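Side-chain contacts in hypothetical protein S4005 (Shigella flexneri 2a, PDB 1Z67), which is of unknown function but has an all-helical fold that includes a homeodomain-like motif: residues G45-I50 and E70-T75; S79-K84 and S90-L95. All coordinates share one frame; numbering follows the deposited sequence.

The two contacts follow one another along the chain, and neither nests in nor crosses the other. Interaction 1 begins at G45, just after helix 35-44, and closes over the 19 residues between its segments. It sets the junction of helices 35-44 and 48-55 against the last turn of helix 66-73. The chain then passes through G74 directly into helix 75-85. Interaction 2 closes a much shorter loop of five residues and packs helix 75-85 against helix 89-106. The centres of the two contacts lie about 15 Å apart. Together they tie the turn before helix 48-55 to helix 66-73, and helix 75-85 to helix 89-106.

Interaction 1 of 2, residues G45-I50 and E70-T75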
loop_
_atom_site.group_PDB
_atom_site.type_symbol
_atom_site.label_atom_id
_atom_site.label_comp_id
_atom_site.label_asym_id
_atom_site.label_seq_id
_atom_site.Cartn_x
_atom_site.Cartn_y
_atom_site.Cartn_z
ATOM N N GLY A 45 11.327 -4.956 9.871
ATOM C CA GLY A 45 10.350 -4.931 10.941
ATOM C C GLY A 45 9.815 -6.303 11.280
ATOM O O GLY A 45 8.832 -6.404 12.034
ATOM N N GLY A 46 10.438 -7.344 10.732
ATOM C CA GLY A 46 10.099 -8.714 11.092
ATOM C C GLY A 46 8.986 -9.346 10.292
ATOM O O GLY A 46 8.552 -10.438 10.603
ATOM N N LEU A 47 8.545 -8.673 9.221
ATOM C CA LEU A 47 7.452 -9.181 8.389
ATOM C C LEU A 47 7.955 -9.833 7.105
ATOM O O LEU A 47 7.180 -10.013 6.151
ATOM C CB LEU A 47 6.458 -8.058 8.066
ATOM C CG LEU A 47 5.645 -7.525 9.254
ATOM C CD1 LEU A 47 4.692 -6.414 8.809
ATOM C CD2 LEU A 47 4.853 -8.626 9.963
ATOM N N GLY A 48 9.247 -10.166 7.049
ATOM C CA GLY A 48 9.809 -10.782 5.853
ATOM C C GLY A 48 9.108 -12.066 5.396
ATOM O O GLY A 48 8.943 -12.295 4.195
ATOM N N ALA A 49 8.731 -12.936 6.352
ATOM C CA ALA A 49 8.070 -14.193 5.972
ATOM C C ALA A 49 6.664 -13.913 5.399
ATOM O O ALA A 49 6.308 -14.437 4.345
ATOM C CB ALA A 49 8.002 -15.180 7.142
ATOM N N ILE A 50 5.907 -13.052 6.065
ATOM C CA ILE A 50 4.608 -12.619 5.536
ATOM C C ILE A 50 4.790 -11.939 4.163
ATOM O O ILE A 50 4.081 -12.302 3.202
ATOM C CB ILE A 50 3.867 -11.695 6.516
ATOM C CG1 ILE A 50 3.354 -12.525 7.710
ATOM C CG2 ILE A 50 2.663 -11.005 5.784
ATOM C CD1 ILE A 50 2.807 -11.706 8.856
ATOM N N GLU A 70 1.664 -0.786 11.064
ATOM C CA GLU A 70 2.121 0.427 11.737
ATOM C C GLU A 70 3.462 0.164 12.450
ATOM O O GLU A 70 4.343 1.017 12.407
ATOM C CB GLU A 70 1.092 0.968 12.714
ATOM C CG GLU A 70 1.404 2.405 13.144
ATOM C CD GLU A 70 0.515 2.934 14.272
ATOM O OE1 GLU A 70 -0.568 2.345 14.521
ATOM O OE2 GLU A 70 0.887 3.956 14.894
ATOM N N SER A 71 3.622 -1.039 13.013
ATOM C CA SER A 71 4.863 -1.440 13.709
ATOM C C SER A 71 6.040 -1.481 12.746
ATOM O O SER A 71 7.107 -0.977 13.048
ATOM C CB SER A 71 4.687 -2.789 14.408
ATOM O OG SER A 71 3.907 -2.644 15.584
ATOM N N ALA A 72 5.840 -2.067 11.579
ATOM C CA ALA A 72 6.937 -2.237 10.643
ATOM C C ALA A 72 7.266 -0.970 9.860
ATOM O O ALA A 72 8.437 -0.678 9.617
ATOM C CB ALA A 72 6.643 -3.397 9.699
ATOM N N LEU A 73 6.234 -0.247 9.440
ATOM C CA LEU A 73 6.381 0.906 8.558
ATOM C C LEU A 73 6.658 2.171 9.305
ATOM O O LEU A 73 7.208 3.139 8.760
ATOM C CB LEU A 73 5.140 1.085 7.666
ATOM C CG LEU A 73 4.832 -0.026 6.663
ATOM C CD1 LEU A 73 3.622 0.353 5.839
ATOM C CD2 LEU A 73 6.059 -0.271 5.752
ATOM N N GLY A 74 6.249 2.152 10.563
ATOM C CA GLY A 74 6.374 3.283 11.456
ATOM C C GLY A 74 5.097 4.103 11.482
ATOM O O GLY A 74 4.393 4.239 10.465
ATOM N N THR A 75 4.816 4.673 12.645
ATOM C CA THR A 75 3.664 5.576 12.842
ATOM C C THR A 75 3.671 6.804 11.955
ATOM O O THR A 75 2.658 7.150 11.386
ATOM C CB THR A 75 3.572 6.005 14.318
ATOM O OG1 THR A 75 3.344 4.842 15.118
ATOM C CG2 THR A 75 2.420 6.980 14.499
#
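The methyl of A72 meets L47 and G45, while the shortest polar bond, from T75 OG1 to E70 OE2 (2.6 Å), lies within 70-75, well away from that contact. The contact belongs to an all-helical fold with a homeodomain-like motif. It sets the turn between helices 35-44 and 48-55 against the end of helix 66-73. The T75 hydroxyl meets E70 OE2 on the anti side of the carboxylate, 17° out of its plane. This bond links the last turn of helix 66-73 to the first residue of helix 75-85. The backbone bond from G74 N to E70 O (2.9 Å) closes that last turn. G74 then leaves the helix with positive phi.

Across the segments the contact is apolar and small. The methyl of A72 points at the turn and serves two partners. One is the backbone of G45, with A72 CB 4.2 Å from G45 CA. G45 has no side chain, and its CA lies 4.4 Å from A72 CA. The other partner is L47, at the N-cap position of helix 48-55. Its CG lies beside the backbone N (chi1 -68°), and with CD1 anti to CA (chi2 180°) this carries CD1 out to A72 CB. L47 is buried and also packs on L42 of helix 35-44 and on V64. L73 touches L38 and L42 of the same helix, while its carbonyl O accepts a bond from K41 NZ. The helix end is thus held on helix 35-44 as well as on the turn. The methyl contact itself is L47 CD1 to A72 CB, 3.7 Å.

Interaction 2 of 2, residues S79-K84 and S90-L95; sequences SDLGQK and STASSL. With NA (sodium ion), chain B.
A92 sets its methyl against the backbone of G82, where A92 CB lies 3.7 Å from G82 N. Helices 75-85 and 89-106, joined by a short turn, probably form a helix-turn-helix corner, consistent with the homeodomain-like motif. Their local axes approach to 8.2 Å and meet at 101°. G82 has no side chain, and its CA comes within 4.9 Å of A92 CA.

Two leucines extend the contact. In L81 the CG is anti to the backbone N (chi1 176°), and the second torsion sets CD1 beside CA and CD2, the longest reach, anti to it. L95 takes the same shape in both torsions (chi1 171°). The two CD2 methyls meet loosely, L81 CD2 to L95 CD2 at 4.3 Å. L81 also packs on W28 and L96.

D80 points away from helix 89-106, to a sodium ion. Its OD2 accepts a hydrogen bond from Q32 NE2. Q83 OE1 and a water also bind the ion. In the conformers given, S79 OG, anti to its backbone N, donates to a lone pair of Q83 OE1 (3.0 Å). Both residues have a second conformer, so this is less certain. D80 OD1 makes the shortest sodium bond, at 2.5 Å.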
loop_
_atom_site.group_PDB
_atom_site.type_symbol
_atom_site.label_atom_id
_atom_site.label_comp_id
_atom_site.label_asym_id
_atom_site.label_seq_id
_atom_site.Cartn_x
_atom_site.Cartn_y
_atom_site.Cartn_z
ATOM N N SER A 79 0.760 7.623 9.354
ATOM C CA SER A 79 0.072 8.891 9.580
ATOM C C SER A 79 0.136 9.784 8.329
ATOM O O SER A 79 -0.816 10.501 8.022
ATOM C CB SER A 79 0.668 9.621 10.797
ATOM O OG SER A 79 0.090 10.904 10.942
ATOM N N ASP A 80 1.253 9.726 7.599
ATOM C CA ASP A 80 1.381 10.453 6.334
ATOM C C ASP A 80 0.247 10.048 5.358
ATOM O O ASP A 80 -0.392 10.896 4.722
ATOM C CB ASP A 80 2.760 10.183 5.676
ATOM C CG ASP A 80 3.954 10.859 6.428
ATOM O OD1 ASP A 80 3.713 11.756 7.272
ATOM O OD2 ASP A 80 5.112 10.464 6.178
ATOM N N LEU A 81 -0.008 8.749 5.242
ATOM C CA LEU A 81 -1.104 8.303 4.364
ATOM C C LEU A 81 -2.472 8.767 4.921
ATOM O O LEU A 81 -3.328 9.251 4.167
ATOM C CB LEU A 81 -1.066 6.804 4.212
ATOM C CG LEU A 81 -2.232 6.241 3.392
ATOM C CD1 LEU A 81 -2.202 6.788 1.942
ATOM C CD2 LEU A 81 -2.127 4.734 3.388
ATOM N N GLY A 82 -2.647 8.629 6.243
ATOM C CA GLY A 82 -3.883 9.040 6.927
ATOM C C GLY A 82 -4.131 10.500 6.614
ATOM O O GLY A 82 -5.247 10.862 6.235
ATOM N N GLN A 83 -3.083 11.322 6.700
ATOM C CA GLN A 83 -3.252 12.752 6.482
ATOM C C GLN A 83 -3.700 13.072 5.078
ATOM O O GLN A 83 -4.569 13.921 4.873
ATOM C CB GLN A 83 -1.947 13.487 6.797
ATOM C CG GLN A 83 -1.600 13.488 8.273
ATOM C CD GLN A 83 -0.184 13.981 8.533
ATOM O OE1 GLN A 83 0.527 13.446 9.384
ATOM N NE2 GLN A 83 0.240 14.998 7.783
ATOM N N LYS A 84 -3.133 12.351 4.112
ATOM C CA LYS A 84 -3.522 12.512 2.738
ATOM C C LYS A 84 -4.998 12.221 2.545
ATOM O O LYS A 84 -5.667 12.899 1.757
ATOM C CB LYS A 84 -2.701 11.574 1.853
ATOM C CG LYS A 84 -2.213 12.220 0.603
ATOM C CD LYS A 84 -1.214 11.348 -0.147
ATOM C CE LYS A 84 -0.504 12.182 -1.209
ATOM N NZ LYS A 84 0.381 13.205 -0.585
ATOM N N SER A 90 -5.006 4.732 12.504
ATOM C CA SER A 90 -5.535 3.383 12.572
ATOM C C SER A 90 -6.366 3.044 11.332
ATOM O O SER A 90 -6.206 1.968 10.764
ATOM C CB SER A 90 -6.366 3.240 13.848
ATOM O OG SER A 90 -6.970 1.966 13.936
ATOM N N THR A 91 -7.196 3.966 10.867
ATOM C CA THR A 91 -7.944 3.718 9.641
ATOM C C THR A 91 -6.970 3.539 8.459
ATOM O O THR A 91 -7.140 2.637 7.626
ATOM C CB THR A 91 -8.867 4.901 9.378
ATOM O OG1 THR A 91 -9.823 4.990 10.433
ATOM C CG2 THR A 91 -9.628 4.759 8.025
ATOM N N ALA A 92 -5.939 4.383 8.387
ATOM C CA ALA A 92 -4.933 4.230 7.325
ATOM C C ALA A 92 -4.211 2.887 7.408
ATOM O O ALA A 92 -3.952 2.267 6.378
ATOM C CB ALA A 92 -3.966 5.346 7.409
ATOM N N SER A 93 -3.884 2.413 8.613
ATOM C CA SER A 93 -3.188 1.134 8.748
ATOM C C SER A 93 -4.105 -0.003 8.322
ATOM O O SER A 93 -3.644 -1.000 7.741
ATOM C CB SER A 93 -2.586 0.916 10.130
ATOM O OG SER A 93 -3.582 0.578 11.053
ATOM N N SER A 94 -5.399 0.122 8.624
ATOM C CA SER A 94 -6.340 -0.919 8.229
ATOM C C SER A 94 -6.486 -0.954 6.700
ATOM O O SER A 94 -6.529 -2.026 6.101
ATOM C CB SER A 94 -7.698 -0.685 8.876
ATOM O OG SER A 94 -7.667 -0.974 10.279
ATOM N N LEU A 95 -6.505 0.212 6.065
ATOM C CA LEU A 95 -6.548 0.323 4.597
ATOM C C LEU A 95 -5.335 -0.384 3.995
ATOM O O LEU A 95 -5.458 -1.181 3.051
ATOM C CB LEU A 95 -6.530 1.790 4.193
ATOM C CG LEU A 95 -6.360 2.105 2.700
ATOM C CD1 LEU A 95 -7.556 1.616 1.931
ATOM C CD2 LEU A 95 -6.167 3.590 2.539
HETATM NA NA NA B . 3.089 12.214 9.597
HETATM O O HOH W 1 3.832 13.035 12.039
#